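Local coordinates for protein glycosyl hydrolase, family 38 (Enterococcus faecalis, PDB 5KBP) that probably hydrolyses alpha-mannosidic bonds, releasing mannose from carbohydrates, as an alpha-mannosidase of glycoside hydrolase family 38, at residues A[717-722]-A[744-749]; A[558-563]-A[776-781]; A[450-453]-A[459-462]; A[490-495]-A[507-512]. All coordinates share one frame; numbering follows the deposited sequence.

Contact 1 (A[717-722]-A[744-749])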
loop_
_atom_site.group_PDB
_atom_site.type_symbol
_atom_site.label_atom_id
_atom_site.label_comp_id
_atom_site.label_asym_id
_atom_site.label_seq_id
_atom_site.Cartn_x
_atom_site.Cartn_y
_atom_site.Cartn_z
ATOM N N ALA A 717 -21.060 -15.701 8.439
ATOM C CA ALA A 717 -22.131 -15.102 7.656
ATOM C C ALA A 717 -23.407 -14.852 8.446
ATOM O O ALA A 717 -24.182 -13.969 8.069
ATOM C CB ALA A 717 -22.458 -15.983 6.444
ATOM N N PHE A 718 -23.651 -15.589 9.529
ATOM C CA PHE A 718 -24.922 -15.462 10.231
ATOM C C PHE A 718 -24.800 -16.001 11.651
ATOM O O PHE A 718 -23.802 -16.620 12.026
ATOM C CB PHE A 718 -26.043 -16.189 9.479
ATOM C CG PHE A 718 -25.761 -17.645 9.230
ATOM C CD1 PHE A 718 -26.031 -18.593 10.204
ATOM C CD2 PHE A 718 -25.231 -18.067 8.022
ATOM C CE1 PHE A 718 -25.771 -19.932 9.981
ATOM C CE2 PHE A 718 -24.971 -19.405 7.792
ATOM C CZ PHE A 718 -25.242 -20.338 8.775
ATOM N N VAL A 719 -25.850 -15.753 12.432
ATOM C CA VAL A 719 -26.037 -16.327 13.760
ATOM C C VAL A 719 -27.533 -16.556 13.950
ATOM O O VAL A 719 -28.353 -15.747 13.504
ATOM C CB VAL A 719 -25.456 -15.418 14.865
ATOM C CG1 VAL A 719 -26.035 -14.016 14.769
ATOM C CG2 VAL A 719 -25.717 -16.010 16.238
ATOM N N ASN A 720 -27.890 -17.665 14.597
ATOM C CA ASN A 720 -29.281 -18.086 14.691
ATOM C C ASN A 720 -29.644 -18.456 16.122
ATOM O O ASN A 720 -28.819 -18.995 16.865
ATOM C CB ASN A 720 -29.555 -19.276 13.762
ATOM C CG ASN A 720 -30.956 -19.832 13.916
ATOM O OD1 ASN A 720 -31.191 -20.742 14.711
ATOM N ND2 ASN A 720 -31.898 -19.284 13.158
ATOM N N VAL A 721 -30.887 -18.159 16.496
ATOM C CA VAL A 721 -31.474 -18.567 17.767
ATOM C C VAL A 721 -32.863 -19.114 17.475
ATOM O O VAL A 721 -33.674 -18.439 16.833
ATOM C CB VAL A 721 -31.551 -17.398 18.768
ATOM C CG1 VAL A 721 -32.473 -17.747 19.925
ATOM C CG2 VAL A 721 -30.163 -17.040 19.280
ATOM N N HIS A 722 -33.136 -20.333 17.934
ATOM C CA HIS A 722 -34.403 -20.971 17.618
ATOM C C HIS A 722 -34.766 -21.981 18.697
ATOM O O HIS A 722 -33.903 -22.507 19.403
ATOM C CB HIS A 722 -34.356 -21.665 16.250
ATOM C CG HIS A 722 -33.517 -22.905 16.228
ATOM N ND1 HIS A 722 -32.165 -22.886 15.961
ATOM C CD2 HIS A 722 -33.840 -24.203 16.439
ATOM C CE1 HIS A 722 -31.690 -24.118 16.009
ATOM N NE2 HIS A 722 -32.686 -24.937 16.297
ATOM N N GLY A 744 -31.871 -13.941 25.391
ATOM C CA GLY A 744 -31.991 -14.356 24.010
ATOM C C GLY A 744 -31.731 -13.276 22.987
ATOM O O GLY A 744 -31.916 -13.522 21.790
ATOM N N THR A 745 -31.304 -12.090 23.410
ATOM C CA THR A 745 -31.052 -11.002 22.474
ATOM C C THR A 745 -29.763 -11.255 21.703
ATOM O O THR A 745 -28.701 -11.453 22.301
ATOM C CB THR A 745 -30.970 -9.672 23.217
ATOM O OG1 THR A 745 -32.244 -9.373 23.800
ATOM C CG2 THR A 745 -30.570 -8.553 22.263
ATOM N N ILE A 746 -29.859 -11.253 20.378
ATOM C CA ILE A 746 -28.677 -11.315 19.526
ATOM C C ILE A 746 -28.144 -9.899 19.351
ATOM O O ILE A 746 -28.845 -9.020 18.840
ATOM C CB ILE A 746 -28.999 -11.952 18.168
ATOM C CG1 ILE A 746 -29.615 -13.339 18.360
ATOM C CG2 ILE A 746 -27.744 -12.042 17.320
ATOM C CD1 ILE A 746 -29.990 -14.015 17.062
ATOM N N ALA A 747 -26.907 -9.675 19.781
ATOM C CA ALA A 747 -26.256 -8.375 19.671
ATOM C C ALA A 747 -25.086 -8.510 18.707
ATOM O O ALA A 747 -24.107 -9.206 19.003
ATOM C CB ALA A 747 -25.791 -7.878 21.038
ATOM N N VAL A 748 -25.188 -7.854 17.554
ATOM C CA VAL A 748 -24.127 -7.846 16.555
ATOM C C VAL A 748 -23.333 -6.559 16.710
ATOM O O VAL A 748 -23.901 -5.460 16.671
ATOM C CB VAL A 748 -24.695 -7.976 15.131
ATOM C CG1 VAL A 748 -23.581 -7.826 14.104
ATOM C CG2 VAL A 748 -25.409 -9.309 14.960
ATOM N N THR A 749 -22.021 -6.690 16.890
ATOM C CA THR A 749 -21.154 -5.530 17.047
ATOM C C THR A 749 -20.895 -4.896 15.687
ATOM O O THR A 749 -20.418 -5.565 14.763
ATOM C CB THR A 749 -19.836 -5.928 17.707
ATOM O OG1 THR A 749 -20.100 -6.489 18.997
ATOM C CG2 THR A 749 -18.931 -4.713 17.858
#

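Contact 2 (A[558-563]-A[776-781]). With SO4 (sulfate ion), chain K.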
loop_
_atom_site.group_PDB
_atom_site.type_symbol
_atom_site.label_atom_id
_atom_site.label_comp_id
_atom_site.label_asym_id
_atom_site.label_seq_id
_atom_site.Cartn_x
_atom_site.Cartn_y
_atom_site.Cartn_z
ATOM N N LYS A 558 -39.012 -4.753 19.421
ATOM C CA LYS A 558 -37.787 -4.057 19.815
ATOM C C LYS A 558 -36.577 -4.486 18.990
ATOM O O LYS A 558 -35.437 -4.396 19.457
ATOM C CB LYS A 558 -37.503 -4.234 21.310
ATOM C CG LYS A 558 -38.610 -3.707 22.209
ATOM C CD LYS A 558 -38.299 -3.951 23.673
ATOM C CE LYS A 558 -39.413 -3.430 24.559
ATOM N NZ LYS A 558 -39.149 -3.661 26.004
ATOM N N LEU A 559 -36.801 -4.943 17.763
ATOM C CA LEU A 559 -35.705 -5.319 16.886
ATOM C C LEU A 559 -35.043 -4.077 16.298
ATOM O O LEU A 559 -35.660 -3.014 16.183
ATOM C CB LEU A 559 -36.206 -6.230 15.768
ATOM C CG LEU A 559 -36.822 -7.560 16.211
ATOM C CD1 LEU A 559 -37.418 -8.303 15.026
ATOM C CD2 LEU A 559 -35.779 -8.415 16.912
ATOM N N LEU A 560 -33.770 -4.227 15.925
ATOM C CA LEU A 560 -32.963 -3.139 15.370
ATOM C C LEU A 560 -32.828 -1.991 16.373
ATOM O O LEU A 560 -33.107 -0.829 16.070
ATOM C CB LEU A 560 -33.536 -2.647 14.037
ATOM C CG LEU A 560 -32.617 -1.816 13.137
ATOM C CD1 LEU A 560 -31.503 -2.682 12.571
ATOM C CD2 LEU A 560 -33.408 -1.141 12.024
ATOM N N THR A 561 -32.398 -2.332 17.584
ATOM C CA THR A 561 -32.108 -1.353 18.623
ATOM C C THR A 561 -30.598 -1.186 18.739
ATOM O O THR A 561 -29.865 -2.177 18.818
ATOM C CB THR A 561 -32.701 -1.780 19.967
ATOM O OG1 THR A 561 -34.132 -1.787 19.880
ATOM C CG2 THR A 561 -32.272 -0.827 21.074
ATOM N N PHE A 562 -30.140 0.061 18.746
ATOM C CA PHE A 562 -28.718 0.370 18.781
ATOM C C PHE A 562 -28.273 0.677 20.205
ATOM O O PHE A 562 -29.003 1.309 20.975
ATOM C CB PHE A 562 -28.397 1.544 17.855
ATOM C CG PHE A 562 -28.680 1.261 16.408
ATOM C CD1 PHE A 562 -27.788 0.521 15.649
ATOM C CD2 PHE A 562 -29.841 1.721 15.811
ATOM C CE1 PHE A 562 -28.048 0.252 14.318
ATOM C CE2 PHE A 562 -30.105 1.455 14.480
ATOM C CZ PHE A 562 -29.207 0.719 13.733
ATOM N N GLU A 563 -27.068 0.225 20.545
ATOM C CA GLU A 563 -26.528 0.358 21.891
ATOM C C GLU A 563 -25.059 0.736 21.801
ATOM O O GLU A 563 -24.281 0.053 21.129
ATOM C CB GLU A 563 -26.688 -0.946 22.679
ATOM C CG GLU A 563 -26.078 -0.923 24.070
ATOM C CD GLU A 563 -25.793 -2.314 24.599
ATOM O OE1 GLU A 563 -24.756 -2.896 24.216
ATOM O OE2 GLU A 563 -26.612 -2.831 25.388
ATOM N N PHE A 776 -22.637 -0.389 7.346
ATOM C CA PHE A 776 -22.749 -1.763 7.820
ATOM C C PHE A 776 -23.951 -2.420 7.156
ATOM O O PHE A 776 -25.078 -1.925 7.272
ATOM C CB PHE A 776 -22.884 -1.805 9.342
ATOM C CG PHE A 776 -21.893 -0.934 10.059
ATOM C CD1 PHE A 776 -20.579 -1.337 10.208
ATOM C CD2 PHE A 776 -22.278 0.290 10.582
ATOM C CE1 PHE A 776 -19.661 -0.534 10.863
ATOM C CE2 PHE A 776 -21.368 1.096 11.241
ATOM C CZ PHE A 776 -20.058 0.682 11.382
ATOM N N LYS A 777 -23.709 -3.532 6.465
ATOM C CA LYS A 777 -24.750 -4.277 5.767
ATOM C C LYS A 777 -25.059 -5.548 6.544
ATOM O O LYS A 777 -24.163 -6.361 6.796
ATOM C CB LYS A 777 -24.322 -4.609 4.337
ATOM C CG LYS A 777 -24.145 -3.391 3.444
ATOM C CD LYS A 777 -23.783 -3.797 2.025
ATOM C CE LYS A 777 -23.615 -2.582 1.130
ATOM N NZ LYS A 777 -23.259 -2.961 -0.265
ATOM N N TYR A 778 -26.324 -5.717 6.915
ATOM C CA TYR A 778 -26.774 -6.881 7.667
ATOM C C TYR A 778 -28.264 -7.065 7.397
ATOM O O TYR A 778 -28.899 -6.238 6.736
ATOM C CB TYR A 778 -26.462 -6.727 9.161
ATOM C CG TYR A 778 -27.002 -5.463 9.802
ATOM C CD1 TYR A 778 -26.394 -4.231 9.581
ATOM C CD2 TYR A 778 -28.101 -5.506 10.647
ATOM C CE1 TYR A 778 -26.880 -3.079 10.168
ATOM C CE2 TYR A 778 -28.593 -4.356 11.240
ATOM C CZ TYR A 778 -27.978 -3.146 10.998
ATOM O OH TYR A 778 -28.460 -1.998 11.585
ATOM N N GLY A 779 -28.820 -8.162 7.906
ATOM C CA GLY A 779 -30.215 -8.452 7.627
ATOM C C GLY A 779 -30.808 -9.455 8.591
ATOM O O GLY A 779 -30.117 -10.044 9.424
ATOM N N LEU A 780 -32.118 -9.645 8.448
ATOM C CA LEU A 780 -32.907 -10.490 9.332
ATOM C C LEU A 780 -33.707 -11.484 8.503
ATOM O O LEU A 780 -34.168 -11.159 7.404
ATOM C CB LEU A 780 -33.846 -9.634 10.203
ATOM C CG LEU A 780 -34.819 -10.265 11.205
ATOM C CD1 LEU A 780 -35.044 -9.312 12.368
ATOM C CD2 LEU A 780 -36.150 -10.603 10.544
ATOM N N SER A 781 -33.875 -12.690 9.039
ATOM C CA SER A 781 -34.652 -13.725 8.370
ATOM C C SER A 781 -35.319 -14.597 9.423
ATOM O O SER A 781 -34.647 -15.102 10.328
ATOM C CB SER A 781 -33.770 -14.576 7.451
ATOM O OG SER A 781 -34.539 -15.557 6.779
HETATM S S SO4 K . -42.588 -4.523 26.777
HETATM O O1 SO4 K . -42.387 -5.325 25.574
HETATM O O2 SO4 K . -42.817 -3.131 26.402
HETATM O O3 SO4 K . -43.747 -5.026 27.509
HETATM O O4 SO4 K . -41.403 -4.610 27.624
#

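Contact 3 (A[450-453]-A[459-462])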
loop_
_atom_site.group_PDB
_atom_site.type_symbol
_atom_site.label_atom_id
_atom_site.label_comp_id
_atom_site.label_asym_id
_atom_site.label_seq_id
_atom_site.Cartn_x
_atom_site.Cartn_y
_atom_site.Cartn_z
ATOM N N ASP A 450 -39.382 5.745 -24.230
ATOM C CA ASP A 450 -39.778 4.731 -23.262
ATOM C C ASP A 450 -39.334 3.362 -23.760
ATOM O O ASP A 450 -39.558 3.014 -24.923
ATOM C CB ASP A 450 -41.288 4.757 -23.036
ATOM C CG ASP A 450 -41.713 3.894 -21.864
ATOM O OD1 ASP A 450 -40.895 3.705 -20.940
ATOM O OD2 ASP A 450 -42.864 3.407 -21.865
ATOM N N TYR A 451 -38.696 2.594 -22.885
ATOM C CA TYR A 451 -38.140 1.301 -23.251
ATOM C C TYR A 451 -38.880 0.169 -22.549
ATOM O O TYR A 451 -39.624 0.377 -21.588
ATOM C CB TYR A 451 -36.642 1.235 -22.928
ATOM C CG TYR A 451 -35.783 1.973 -23.928
ATOM C CD1 TYR A 451 -35.294 1.332 -25.059
ATOM C CD2 TYR A 451 -35.468 3.313 -23.748
ATOM C CE1 TYR A 451 -34.511 2.005 -25.981
ATOM C CE2 TYR A 451 -34.685 3.994 -24.662
ATOM C CZ TYR A 451 -34.210 3.336 -25.777
ATOM O OH TYR A 451 -33.431 4.009 -26.690
ATOM N N GLN A 452 -38.651 -1.042 -23.050
ATOM C CA GLN A 452 -39.354 -2.235 -22.601
ATOM C C GLN A 452 -38.380 -3.403 -22.570
ATOM O O GLN A 452 -37.546 -3.546 -23.467
ATOM C CB GLN A 452 -40.541 -2.545 -23.524
ATOM C CG GLN A 452 -41.275 -3.840 -23.227
ATOM C CD GLN A 452 -42.400 -4.099 -24.211
ATOM O OE1 GLN A 452 -42.468 -5.163 -24.827
ATOM N NE2 GLN A 452 -43.288 -3.124 -24.366
ATOM N N VAL A 453 -38.490 -4.235 -21.538
ATOM C CA VAL A 453 -37.620 -5.397 -21.377
ATOM C C VAL A 453 -38.307 -6.615 -21.977
ATOM O O VAL A 453 -39.500 -6.846 -21.743
ATOM C CB VAL A 453 -37.279 -5.629 -19.897
ATOM C CG1 VAL A 453 -36.345 -6.823 -19.745
ATOM C CG2 VAL A 453 -36.661 -4.381 -19.299
ATOM N N LYS A 459 -41.430 -11.990 -25.180
ATOM C CA LYS A 459 -42.445 -11.635 -24.202
ATOM C C LYS A 459 -41.925 -10.536 -23.284
ATOM O O LYS A 459 -40.812 -10.627 -22.757
ATOM C CB LYS A 459 -42.853 -12.865 -23.391
ATOM C CG LYS A 459 -43.845 -12.581 -22.274
ATOM C CD LYS A 459 -45.078 -11.848 -22.783
ATOM C CE LYS A 459 -45.872 -12.690 -23.768
ATOM N NZ LYS A 459 -47.064 -11.950 -24.270
ATOM N N ALA A 460 -42.734 -9.496 -23.098
ATOM C CA ALA A 460 -42.324 -8.361 -22.285
ATOM C C ALA A 460 -42.168 -8.767 -20.827
ATOM O O ALA A 460 -43.011 -9.473 -20.266
ATOM C CB ALA A 460 -43.340 -7.227 -22.408
ATOM N N VAL A 461 -41.078 -8.316 -20.212
ATOM C CA VAL A 461 -40.795 -8.568 -18.804
ATOM C C VAL A 461 -41.086 -7.301 -18.015
ATOM O O VAL A 461 -40.744 -6.194 -18.448
ATOM C CB VAL A 461 -39.337 -9.024 -18.603
ATOM C CG1 VAL A 461 -39.081 -9.381 -17.144
ATOM C CG2 VAL A 461 -39.021 -10.202 -19.512
ATOM N N ALA A 462 -41.727 -7.459 -16.859
ATOM C CA ALA A 462 -42.051 -6.314 -16.021
ATOM C C ALA A 462 -40.779 -5.639 -15.522
ATOM O O ALA A 462 -39.830 -6.302 -15.093
ATOM C CB ALA A 462 -42.915 -6.747 -14.838
#

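Contact 4 (A[490-495]-A[507-512])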
loop_
_atom_site.group_PDB
_atom_site.type_symbol
_atom_site.label_atom_id
_atom_site.label_comp_id
_atom_site.label_asym_id
_atom_site.label_seq_id
_atom_site.Cartn_x
_atom_site.Cartn_y
_atom_site.Cartn_z
ATOM N N LEU A 490 -29.182 3.925 -19.314
ATOM C CA LEU A 490 -30.490 3.736 -18.709
ATOM C C LEU A 490 -30.384 2.656 -17.643
ATOM O O LEU A 490 -29.783 1.601 -17.877
ATOM C CB LEU A 490 -31.533 3.353 -19.760
ATOM C CG LEU A 490 -32.969 3.762 -19.427
ATOM C CD1 LEU A 490 -33.028 5.249 -19.110
ATOM C CD2 LEU A 490 -33.907 3.419 -20.570
ATOM N N THR A 491 -30.956 2.926 -16.475
ATOM C CA THR A 491 -30.913 2.016 -15.335
ATOM C C THR A 491 -32.281 1.355 -15.202
ATOM O O THR A 491 -33.266 2.017 -14.862
ATOM C CB THR A 491 -30.530 2.764 -14.060
ATOM O OG1 THR A 491 -29.209 3.304 -14.201
ATOM C CG2 THR A 491 -30.566 1.833 -12.866
ATOM N N VAL A 492 -32.336 0.053 -15.472
ATOM C CA VAL A 492 -33.583 -0.705 -15.498
ATOM C C VAL A 492 -33.642 -1.599 -14.269
ATOM O O VAL A 492 -32.629 -2.178 -13.858
ATOM C CB VAL A 492 -33.703 -1.533 -16.793
ATOM C CG1 VAL A 492 -35.050 -2.234 -16.858
ATOM C CG2 VAL A 492 -33.500 -0.642 -18.011
ATOM N N GLU A 493 -34.832 -1.712 -13.683
ATOM C CA GLU A 493 -35.053 -2.489 -12.471
ATOM C C GLU A 493 -35.845 -3.741 -12.823
ATOM O O GLU A 493 -36.938 -3.646 -13.391
ATOM C CB GLU A 493 -35.792 -1.655 -11.425
ATOM C CG GLU A 493 -35.726 -2.209 -10.014
ATOM C CD GLU A 493 -36.342 -1.271 -8.994
ATOM O OE1 GLU A 493 -37.345 -0.605 -9.326
ATOM O OE2 GLU A 493 -35.818 -1.194 -7.864
ATOM N N LEU A 494 -35.297 -4.907 -12.489
ATOM C CA LEU A 494 -35.943 -6.183 -12.755
ATOM C C LEU A 494 -36.225 -6.913 -11.449
ATOM O O LEU A 494 -35.501 -6.756 -10.461
ATOM C CB LEU A 494 -35.081 -7.072 -13.666
ATOM C CG LEU A 494 -34.831 -6.593 -15.099
ATOM C CD1 LEU A 494 -34.058 -7.641 -15.883
ATOM C CD2 LEU A 494 -36.142 -6.267 -15.793
ATOM N N SER A 495 -37.286 -7.715 -11.456
ATOM C CA SER A 495 -37.677 -8.536 -10.311
ATOM C C SER A 495 -37.385 -9.991 -10.662
ATOM O O SER A 495 -38.159 -10.634 -11.376
ATOM C CB SER A 495 -39.149 -8.327 -9.965
ATOM O OG SER A 495 -39.534 -9.134 -8.864
ATOM N N PHE A 507 -31.730 -10.880 -21.582
ATOM C CA PHE A 507 -32.848 -9.979 -21.820
ATOM C C PHE A 507 -32.400 -8.902 -22.801
ATOM O O PHE A 507 -31.232 -8.838 -23.191
ATOM C CB PHE A 507 -33.355 -9.363 -20.509
ATOM C CG PHE A 507 -33.768 -10.379 -19.481
ATOM C CD1 PHE A 507 -35.055 -10.891 -19.472
ATOM C CD2 PHE A 507 -32.870 -10.820 -18.524
ATOM C CE1 PHE A 507 -35.438 -11.824 -18.528
ATOM C CE2 PHE A 507 -33.247 -11.754 -17.577
ATOM C CZ PHE A 507 -34.533 -12.256 -17.579
ATOM N N ALA A 508 -33.337 -8.049 -23.205
ATOM C CA ALA A 508 -33.025 -6.978 -24.139
ATOM C C ALA A 508 -33.896 -5.770 -23.833
ATOM O O ALA A 508 -34.934 -5.877 -23.174
ATOM C CB ALA A 508 -33.219 -7.416 -25.595
ATOM N N LEU A 509 -33.460 -4.616 -24.329
ATOM C CA LEU A 509 -34.141 -3.344 -24.113
ATOM C C LEU A 509 -34.576 -2.806 -25.469
ATOM O O LEU A 509 -33.738 -2.365 -26.264
ATOM C CB LEU A 509 -33.226 -2.355 -23.391
ATOM C CG LEU A 509 -33.868 -1.390 -22.395
ATOM C CD1 LEU A 509 -34.506 -2.156 -21.250
ATOM C CD2 LEU A 509 -32.832 -0.409 -21.873
ATOM N N ILE A 510 -35.878 -2.849 -25.737
ATOM C CA ILE A 510 -36.430 -2.358 -26.990
ATOM C C ILE A 510 -37.294 -1.137 -26.705
ATOM O O ILE A 510 -37.741 -0.902 -25.579
ATOM C CB ILE A 510 -37.245 -3.435 -27.733
ATOM C CG1 ILE A 510 -38.458 -3.857 -26.900
ATOM C CG2 ILE A 510 -36.374 -4.632 -28.053
ATOM C CD1 ILE A 510 -39.383 -4.817 -27.615
ATOM N N GLN A 511 -37.526 -0.346 -27.752
ATOM C CA GLN A 511 -38.411 0.804 -27.629
ATOM C C GLN A 511 -39.859 0.338 -27.574
ATOM O O GLN A 511 -40.305 -0.446 -28.417
ATOM C CB GLN A 511 -38.208 1.766 -28.796
ATOM C CG GLN A 511 -36.830 2.402 -28.851
ATOM C CD GLN A 511 -36.816 3.673 -29.674
ATOM O OE1 GLN A 511 -37.861 4.266 -29.941
ATOM N NE2 GLN A 511 -35.626 4.102 -30.078
ATOM N N GLY A 512 -40.590 0.822 -26.580
ATOM C CA GLY A 512 -41.981 0.452 -26.425
ATOM C C GLY A 512 -42.477 0.833 -25.052
ATOM O O GLY A 512 -41.720 1.292 -24.191
#

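Contact 1 (A[717-722]-A[744-749])
Ile746 meets Val719 and Val721 through both of its branches, and its torsions decide which branch goes where. With chi1 at -56°, CG1 is anti to the carbonyl carbon and CG2 is anti to the backbone N. CG1 carries CD1 out in an extended chain toward Val721. In Val719, chi1 of 55° sets CG1 between the backbone N and the carbonyl carbon, where it faces Ile746. CG1 of Val719 lies 3.7 Å from CG2 of Ile746. CG2 of Val721 lies 3.8 Å from CD1 of Ile746 and 3.9 Å from its CG1. In both pairs the side chains run past each other in opposite directions. No hydrogen bond joins the segments, so the contact is purely apolar. On the other side of strand 718-722, His722 ND1 donates to Asn720 OD1 at 2.7 Å. Asn720 ND2 is held in turn by Thr729 and His783. Ile730 touches both Val719 and Val748. Strand 745-753 lies in one sheet with strand 672-679, and strand 718-722 in another, beside strand 727-732. These sheets face each other as layers of a beta sandwich, and helix 789-799 covers the side of strand 718-722 that carries Phe718 and Asn720.

Contact 2 (A[558-563]-A[776-781])
Tyr778 OH is hydrogen-bonded to Thr663 OG1 and packed by carbon atoms of Leu560 and Phe562. CD1 of Leu560 comes to 3.3 Å from Tyr778 OH and to 3.6 Å from Tyr778 CE2, at the edge of the tyrosine ring. CZ of Phe562 lies 3.5 Å from Tyr778 OH, which sits at the edge of the phenylalanine ring, near its plane. With chi1 of 55°, CG of Tyr778 is placed between its backbone N and carbonyl carbon, and the ring reaches toward segment 558-563. Further along, CD1 of Leu559 touches CD1 of Leu780 at 3.7 Å, and these side chains cross at about a right angle. Two G1 beta bulges shape segment 558-563: one pairs Lys558 and Leu559 with Leu545, the other Leu560 and Thr561 with Leu677. Thr561 OG1 donates to Lys558 O at 2.9 Å, from above the carbonyl plane. The extended Lys558 leads away, and its NZ bonds O4 of a sulfate, probably from the crystallisation liquor, at 2.9 Å. Strands 555-566 and 772-783 belong to the two facing sheets of the sandwich. The tyrosine hydroxyl is thus buried and satisfied by Thr663, and the rest of the contact between the segments is apolar.

Contact 3 (A[450-453]-A[459-462])
Gln452 leans across a beta hairpin, formed by strands 451-454 and 460-461, to reach Ala460. Its CB leads into CG, which is anti to the backbone N (chi1 175°), and the chain continues extended. This carries the amide across to the methyl of Ala460. CG of Gln452 is 4.1 Å from CB of Ala460, and CD of Gln452 is 3.7 Å from it. OE1 of Gln452 comes nearest, at 3.3 Å from the same CB. This is a packing contact and not a hydrogen bond. The other amide atom, NE2, has its polar partner outside the hairpin, the backbone O of Glu513. The amide is therefore tied by its nitrogen while its oxygen rests against Ala460.

Val453 and Val461 lie on the other side of the hairpin from this amide. CG1 of Val453 packs on CB of Val461 at 3.9 Å, and the two side chains meet at a slant. Val453 also packs on Phe507 and Leu509 of the adjoining strand 503-511, and on Val492 and Leu494 of strand 483-499 in the facing sheet. The short strand 460-461 is only weakly bonded, so the hairpin pairing is limited. A single hydrogen bond joins the two segments: Val461 N donates to Val453 O at 2.6 Å, almost straight (173° at the hydrogen). The donor stands above the carbonyl plane, 37° out of it. The same Val453 O also receives a CA-H...O contact from Ala460 CA, at 3.3 Å.

Contact 4 (A[490-495]-A[507-512])
Leu509 faces Leu490 and Val492 with its two methyls, while Leu494 sits over one face of the Phe507 ring. The side chains of Val492 and Leu509 run past each other in opposite directions. CG2 of Val492 comes to 3.7 Å from CD1 of Leu509 and to 3.9 Å from CD2, so this one methyl meets both methyls of the leucine. Leu490 and Leu509 are turned differently and cross at about a right angle. They touch through their CD2 atoms, Leu490 CD2 to Leu509 CD2, at 4.2 Å. The chi1 of Leu509 is -145°, away from the usual staggered values. With it, the branched end reaches both Leu490 and Val492.

At the other end of the contact, CD1 of Leu494 is 4.3 Å from CD2 of Phe507, so this is a looser contact. Leu490, Val492 and Leu494 all point toward segment 507-512, as every second residue of an extended strand does.

The short strand axes are 10.5 Å apart at closest approach, and their directions differ by 122°. No hydrogen bond links the segments. Side chains alone join them, as expected for strands in different sheets. Strand 483-499 is the middle of a three-stranded sheet, between strands 416-430 and 463-475. Strand 503-511 pairs with strands 404-410 and 451-454 in another. Val453 of strand 451-454 also touches Val492 and Leu509. The chain passes from one sheet to the facing sheet through a short connection, the arrangement of a beta arch in a beta sandwich.

In the fold
The four contacts form two groups. Contacts 1 and 2 join the same two sheets of one sandwich, with centres about 10 Å apart and nearest atoms about 6 Å apart. Along the chain, contact 1 is nested inside the loop that contact 2 closes. Contacts 3 and 4 adjoin directly, with centres about 6 Å apart. Gln452 N is 2.7 Å from Ile510 O, a probable hydrogen bond. Strands 451-454 and 503-511 are neighbours in one sheet, which contact 4 packs against another. The groups are well separated: the centres of contacts 2 and 4 are about 33 Å apart. All four lie away from Phe253 and Tyr256, seen to bind calcium in this protein, though none is bound to this chain here.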